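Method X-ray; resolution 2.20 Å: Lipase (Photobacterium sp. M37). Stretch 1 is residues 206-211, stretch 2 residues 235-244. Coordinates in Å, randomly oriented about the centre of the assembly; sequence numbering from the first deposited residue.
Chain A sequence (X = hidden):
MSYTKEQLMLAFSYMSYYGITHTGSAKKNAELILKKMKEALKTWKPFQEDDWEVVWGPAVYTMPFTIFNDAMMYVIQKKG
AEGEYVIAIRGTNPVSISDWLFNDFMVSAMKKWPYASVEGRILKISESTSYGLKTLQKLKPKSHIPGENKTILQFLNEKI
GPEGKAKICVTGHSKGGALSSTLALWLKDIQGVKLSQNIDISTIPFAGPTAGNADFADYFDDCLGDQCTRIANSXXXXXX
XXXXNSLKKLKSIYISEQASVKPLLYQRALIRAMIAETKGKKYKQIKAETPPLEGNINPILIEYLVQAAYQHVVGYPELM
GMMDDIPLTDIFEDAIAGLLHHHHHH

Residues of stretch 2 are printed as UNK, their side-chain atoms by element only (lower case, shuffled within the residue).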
ATOM      1  N   PHE A 206      -4.001   1.314   2.969  1.00 23.75           N
ATOM      2  CA  PHE A 206      -3.571   1.817   4.271  1.00 20.83           C
ATOM      3  C   PHE A 206      -2.277   2.617   4.202  1.00 22.35           C
ATOM      4  O   PHE A 206      -1.403   2.331   3.384  1.00 26.41           O
ATOM      5  CB  PHE A 206      -3.310   0.663   5.257  1.00 20.63           C
ATOM      6  CG  PHE A 206      -4.507  -0.211   5.537  1.00 22.81           C
ATOM      7  CD1 PHE A 206      -4.873  -1.230   4.654  1.00 21.46           C
ATOM      8  CD2 PHE A 206      -5.284  -0.000   6.671  1.00 22.23           C
ATOM      9  CE1 PHE A 206      -5.997  -2.021   4.891  1.00 23.20           C
ATOM     10  CE2 PHE A 206      -6.416  -0.789   6.917  1.00 16.72           C
ATOM     11  CZ  PHE A 206      -6.769  -1.798   6.023  1.00 22.63           C
ATOM     12  N   ALA A 207      -2.180   3.634   5.054  1.00 23.63           N
ATOM     13  CA  ALA A 207      -0.956   4.407   5.222  1.00 20.56           C
ATOM     14  C   ALA A 207      -0.188   4.811   3.971  1.00 23.58           C
ATOM     15  O   ALA A 207       1.049   4.842   3.974  1.00 22.12           O
ATOM     16  CB  ALA A 207      -0.036   3.605   6.132  1.00 13.76           C
ATOM     17  N   GLY A 208      -0.901   5.142   2.912  1.00 20.47           N
ATOM     18  CA  GLY A 208      -0.213   5.483   1.688  1.00 19.58           C
ATOM     19  C   GLY A 208       0.030   6.946   1.430  1.00 23.57           C
ATOM     20  O   GLY A 208      -0.768   7.807   1.838  1.00 23.08           O
ATOM     21  N   PRO A 209       1.162   7.271   0.787  1.00 18.41           N
ATOM     22  CA  PRO A 209       1.461   8.669   0.481  1.00 16.10           C
ATOM     23  C   PRO A 209       0.671   8.988  -0.799  1.00 22.50           C
ATOM     24  O   PRO A 209       0.051   8.092  -1.370  1.00 21.25           O
ATOM     25  CB  PRO A 209       2.960   8.655   0.240  1.00 19.80           C
ATOM     26  CG  PRO A 209       3.183   7.297  -0.416  1.00 14.39           C
ATOM     27  CD  PRO A 209       2.282   6.381   0.419  1.00 19.27           C
ATOM     28  N   THR A 210       0.703  10.242  -1.243  1.00 22.47           N
ATOM     29  CA  THR A 210      -0.006  10.671  -2.445  1.00 22.69           C
ATOM     30  C   THR A 210       0.620  10.117  -3.713  1.00 23.42           C
ATOM     31  O   THR A 210       1.803  10.341  -3.979  1.00 25.58           O
ATOM     32  CB  THR A 210      -0.012  12.220  -2.596  1.00 22.80           C
ATOM     33  OG1 THR A 210       1.335  12.703  -2.547  1.00 27.75           O
ATOM     34  CG2 THR A 210      -0.835  12.898  -1.484  1.00 18.44           C
ATOM     35  N   ALA A 211      -0.168   9.400  -4.501  1.00 19.39           N
ATOM     36  CA  ALA A 211       0.338   8.860  -5.756  1.00 24.20           C
ATOM     37  C   ALA A 211       0.432   9.927  -6.840  1.00 22.65           C
ATOM     38  O   ALA A 211       1.356   9.893  -7.636  1.00 23.63           O
ATOM     39  CB  ALA A 211      -0.551   7.729  -6.253  1.00 24.04           C
ATOM     40  N   UNK A 235      -1.178  10.145  13.244  1.00 22.21           N
ATOM     41  CA  UNK A 235       0.202  10.413  13.635  1.00 27.26           C
ATOM     42  C   UNK A 235       1.232   9.711  12.758  1.00 27.55           C
ATOM     43  O   UNK A 235       2.431   9.762  13.029  1.00 26.67           O
ATOM     44  c   UNK A 235      -0.243  12.287  16.072  1.00 29.74           C
ATOM     45  c   UNK A 235      -0.413  10.768  16.158  1.00 33.74           C
ATOM     46  c   UNK A 235       0.428  10.047  15.100  1.00 26.08           C
ATOM     47  c   UNK A 235       0.027  10.258  17.534  1.00 34.12           C
ATOM     48  N   UNK A 236       0.758   9.054  11.708  1.00 28.30           N
ATOM     49  CA  UNK A 236       1.658   8.385  10.777  1.00 28.24           C
ATOM     50  C   UNK A 236       2.081   9.461   9.781  1.00 28.94           C
ATOM     51  O   UNK A 236       1.236  10.057   9.112  1.00 31.52           O
ATOM     52  o   UNK A 236       1.224   5.742   8.233  1.00 25.03           O
ATOM     53  c   UNK A 236       0.922   7.246  10.060  1.00 24.21           C
ATOM     54  c   UNK A 236       1.777   6.559   8.999  1.00 23.83           C
ATOM     55  o   UNK A 236       2.996   6.822   8.928  1.00 21.07           O
ATOM     56  N   UNK A 237       3.383   9.719   9.680  1.00 27.04           N
ATOM     57  CA  UNK A 237       3.870  10.747   8.757  1.00 26.19           C
ATOM     58  C   UNK A 237       3.765  10.400   7.265  1.00 21.67           C
ATOM     59  O   UNK A 237       3.608  11.292   6.437  1.00 25.77           O
ATOM     60  c   UNK A 237       5.357  11.146   9.034  1.00 27.52           C
ATOM     61  c   UNK A 237       7.716  10.221   9.060  1.00 26.44           C
ATOM     62  c   UNK A 237       5.524  11.720  10.441  1.00 26.78           C
ATOM     63  c   UNK A 237       6.259   9.933   8.846  1.00 31.89           C
ATOM     64  N   UNK A 238       3.823   9.124   6.911  1.00 18.89           N
ATOM     65  CA  UNK A 238       3.781   8.724   5.496  1.00 19.59           C
ATOM     66  C   UNK A 238       2.682   9.336   4.632  1.00 21.41           C
ATOM     67  O   UNK A 238       2.960   9.880   3.563  1.00 24.98           O
ATOM     68  c   UNK A 238       5.034   6.675   5.951  1.00 19.94           C
ATOM     69  c   UNK A 238       3.543   6.770   3.935  1.00 20.35           C
ATOM     70  c   UNK A 238       3.741   7.213   5.391  1.00 20.04           C
ATOM     71  N   UNK A 239       1.417   9.249   5.073  1.00 22.84           N
ATOM     72  CA  UNK A 239       0.329   9.831   4.288  1.00 22.15           C
ATOM     73  C   UNK A 239       0.483  11.335   4.137  1.00 20.48           C
ATOM     74  O   UNK A 239      -0.224  11.938   3.334  1.00 21.61           O
ATOM     75  c   UNK A 239       0.864   8.459   6.183  1.00 17.78           C
ATOM     76  c   UNK A 239      -0.551   8.214   5.718  1.00 17.28           C
ATOM     77  c   UNK A 239      -0.910   9.492   5.108  1.00 15.10           C
ATOM     78  N   UNK A 240       1.377  11.946   4.918  1.00 18.98           N
ATOM     79  CA  UNK A 240       1.570  13.404   4.845  1.00 22.92           C
ATOM     80  C   UNK A 240       2.386  13.905   3.658  1.00 22.27           C
ATOM     81  O   UNK A 240       2.595  15.110   3.513  1.00 21.58           O
ATOM     82  o   UNK A 240      -1.223  14.338  10.669  1.00 39.00           O
ATOM     83  c   UNK A 240       0.021  13.022   9.117  1.00 30.09           C
ATOM     84  c   UNK A 240       2.212  13.949   6.129  1.00 28.56           C
ATOM     85  c   UNK A 240       0.835  15.314   7.770  1.00 34.55           C
ATOM     86  c   UNK A 240      -0.007  15.424   8.898  1.00 32.75           C
ATOM     87  c   UNK A 240       1.272  14.065   7.316  1.00 28.90           C
ATOM     88  c   UNK A 240       0.848  12.928   8.007  1.00 31.59           C
ATOM     89  c   UNK A 240      -0.404  14.269   9.561  1.00 35.77           C
ATOM     90  N   UNK A 241       2.874  12.985   2.833  1.00 21.32           N
ATOM     91  CA  UNK A 241       3.638  13.335   1.637  1.00 22.21           C
ATOM     92  C   UNK A 241       2.739  12.975   0.456  1.00 24.86           C
ATOM     93  O   UNK A 241       2.015  11.969   0.520  1.00 24.94           O
ATOM     94  c   UNK A 241       4.921  12.525   1.578  1.00 18.74           C
ATOM     95  N   UNK A 242       2.771  13.750  -0.623  1.00 24.51           N
ATOM     96  CA  UNK A 242       3.613  14.923  -0.773  1.00 28.76           C
ATOM     97  C   UNK A 242       2.809  16.223  -0.928  1.00 26.23           C
ATOM     98  O   UNK A 242       3.281  17.177  -1.536  1.00 28.12           O
ATOM     99  c   UNK A 242       4.798  11.460  -2.214  1.00 35.24           C
ATOM    100  c   UNK A 242       6.520   9.754  -1.968  1.00 43.42           C
ATOM    101  c   UNK A 242       5.196  10.121  -2.251  1.00 42.68           C
ATOM    102  c   UNK A 242       7.072  12.035  -1.614  1.00 37.89           C
ATOM    103  c   UNK A 242       6.967  14.256  -1.427  1.00 31.39           C
ATOM    104  c   UNK A 242       4.515  14.742  -1.999  1.00 32.61           C
ATOM    105  c   UNK A 242       5.746  12.436  -1.893  1.00 34.51           C
ATOM    106  c   UNK A 242       7.472  10.696  -1.646  1.00 39.57           C
ATOM    107  n   UNK A 242       7.794  13.168  -1.335  1.00 35.57           N
ATOM    108  c   UNK A 242       5.701  13.860  -1.771  1.00 33.78           C
ATOM    109  N   UNK A 243       1.589  16.267  -0.419  1.00 27.87           N
ATOM    110  CA  UNK A 243       0.821  17.504  -0.520  1.00 27.08           C
ATOM    111  C   UNK A 243       1.637  18.551   0.246  1.00 26.28           C
ATOM    112  O   UNK A 243       2.087  18.287   1.359  1.00 25.36           O
ATOM    113  c   UNK A 243      -0.565  17.293   0.090  1.00 31.21           C
ATOM    114  c   UNK A 243      -1.305  18.597   0.345  1.00 29.30           C
ATOM    115  n   UNK A 243      -2.202  18.948  -0.557  1.00 21.07           N
ATOM    116  o   UNK A 243      -1.067  19.274   1.338  1.00 23.53           O
ATOM    117  N   UNK A 244       1.848  19.728  -0.343  1.00 28.24           N
ATOM    118  CA  UNK A 244       2.666  20.746   0.320  1.00 31.88           C
ATOM    119  C   UNK A 244       2.203  21.133   1.728  1.00 32.58           C
ATOM    120  O   UNK A 244       3.011  21.189   2.650  1.00 33.76           O
ATOM    121  c   UNK A 244       2.817  22.039  -0.540  1.00 30.60           C
ATOM    122  c   UNK A 244       3.141  21.692  -1.994  1.00 24.45           C
ATOM    123  o   UNK A 244       1.601  22.789  -0.501  1.00 51.22           O
TER

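Position 235 carries four carbons, forked at the second, and lies beyond reach of the other stretch; the fork one carbon out from CB identifies Leu 235. At position 236 two carbons end in a pair of oxygens, a carboxylate, with CA-to-CB directed toward stretch 1 and one oxygen 3.3 Å from CB of Ala 207. Such a short chain is that of Asp 236, and the oxygen near Ala 207 is OD2, which is hydrogen-bonded elsewhere in the structure. Position 237 again has four carbons, but the fork is at the first and one arm is two carbons long, as in Ile 237; it makes no contact.

Position 238 has one carbon bearing two more, and one of these tips lies 3.2 Å from O of Ala 207 and 3.8 Å from CD of Pro 209. This is Val 238, with CG1 as the touching methyl; its N donates to OD1 of Asp 236 (3.2 Å), tying the start of a short 3-10 segment to the carboxylate. Three carbons at position 239 close a ring onto the backbone N, which defines Pro 239. Its CG packs 3.8 Å from C of Ala 207, while its CA makes a CA-H...O contact of 3.4 Å with O of Gly 208. A six-carbon ring bearing one oxygen follows a single carbon at position 240, hence Tyr 240, whose CA-to-CB bond points away from stretch 1.

Position 241 has a lone carbon and is Ala 241; its contribution comes from the backbone, where O accepts a hydrogen bond from N of Thr 210 (2.8 Å, 167°). Position 242 bears fused five- and six-membered rings containing eight carbons and one nitrogen, the indole of Trp 242. Its CZ3 approaches CB of Pro 209 to 3.7 Å, and the peptide bond before it is cis. Two carbons at position 243, the second carrying one oxygen and one nitrogen, could fit Asn or Asp by shape, but the nitrogen settles Asn 243, which caps the helix that follows. Position 244, one carbon bearing an oxygen and a carbon, is Thr 244, outside the contact.

The contact combines apolar packing with a polar clasp. Pro 209 meets both Val 238 and Trp 242, so its compact ring has apolar neighbours from two parts of stretch 2. Thr 210 supplies the clasp: its N donates to O of Ala 241, and its OG1 accepts from N of Trp 242 at 2.6 Å. The cis peptide puts that carbonyl and that N-H on the same side of the bond, so that one residue can serve both, and together the stretches bury 395 Å².

Stretch 2, residues 235-244: LDIVPYAWNT
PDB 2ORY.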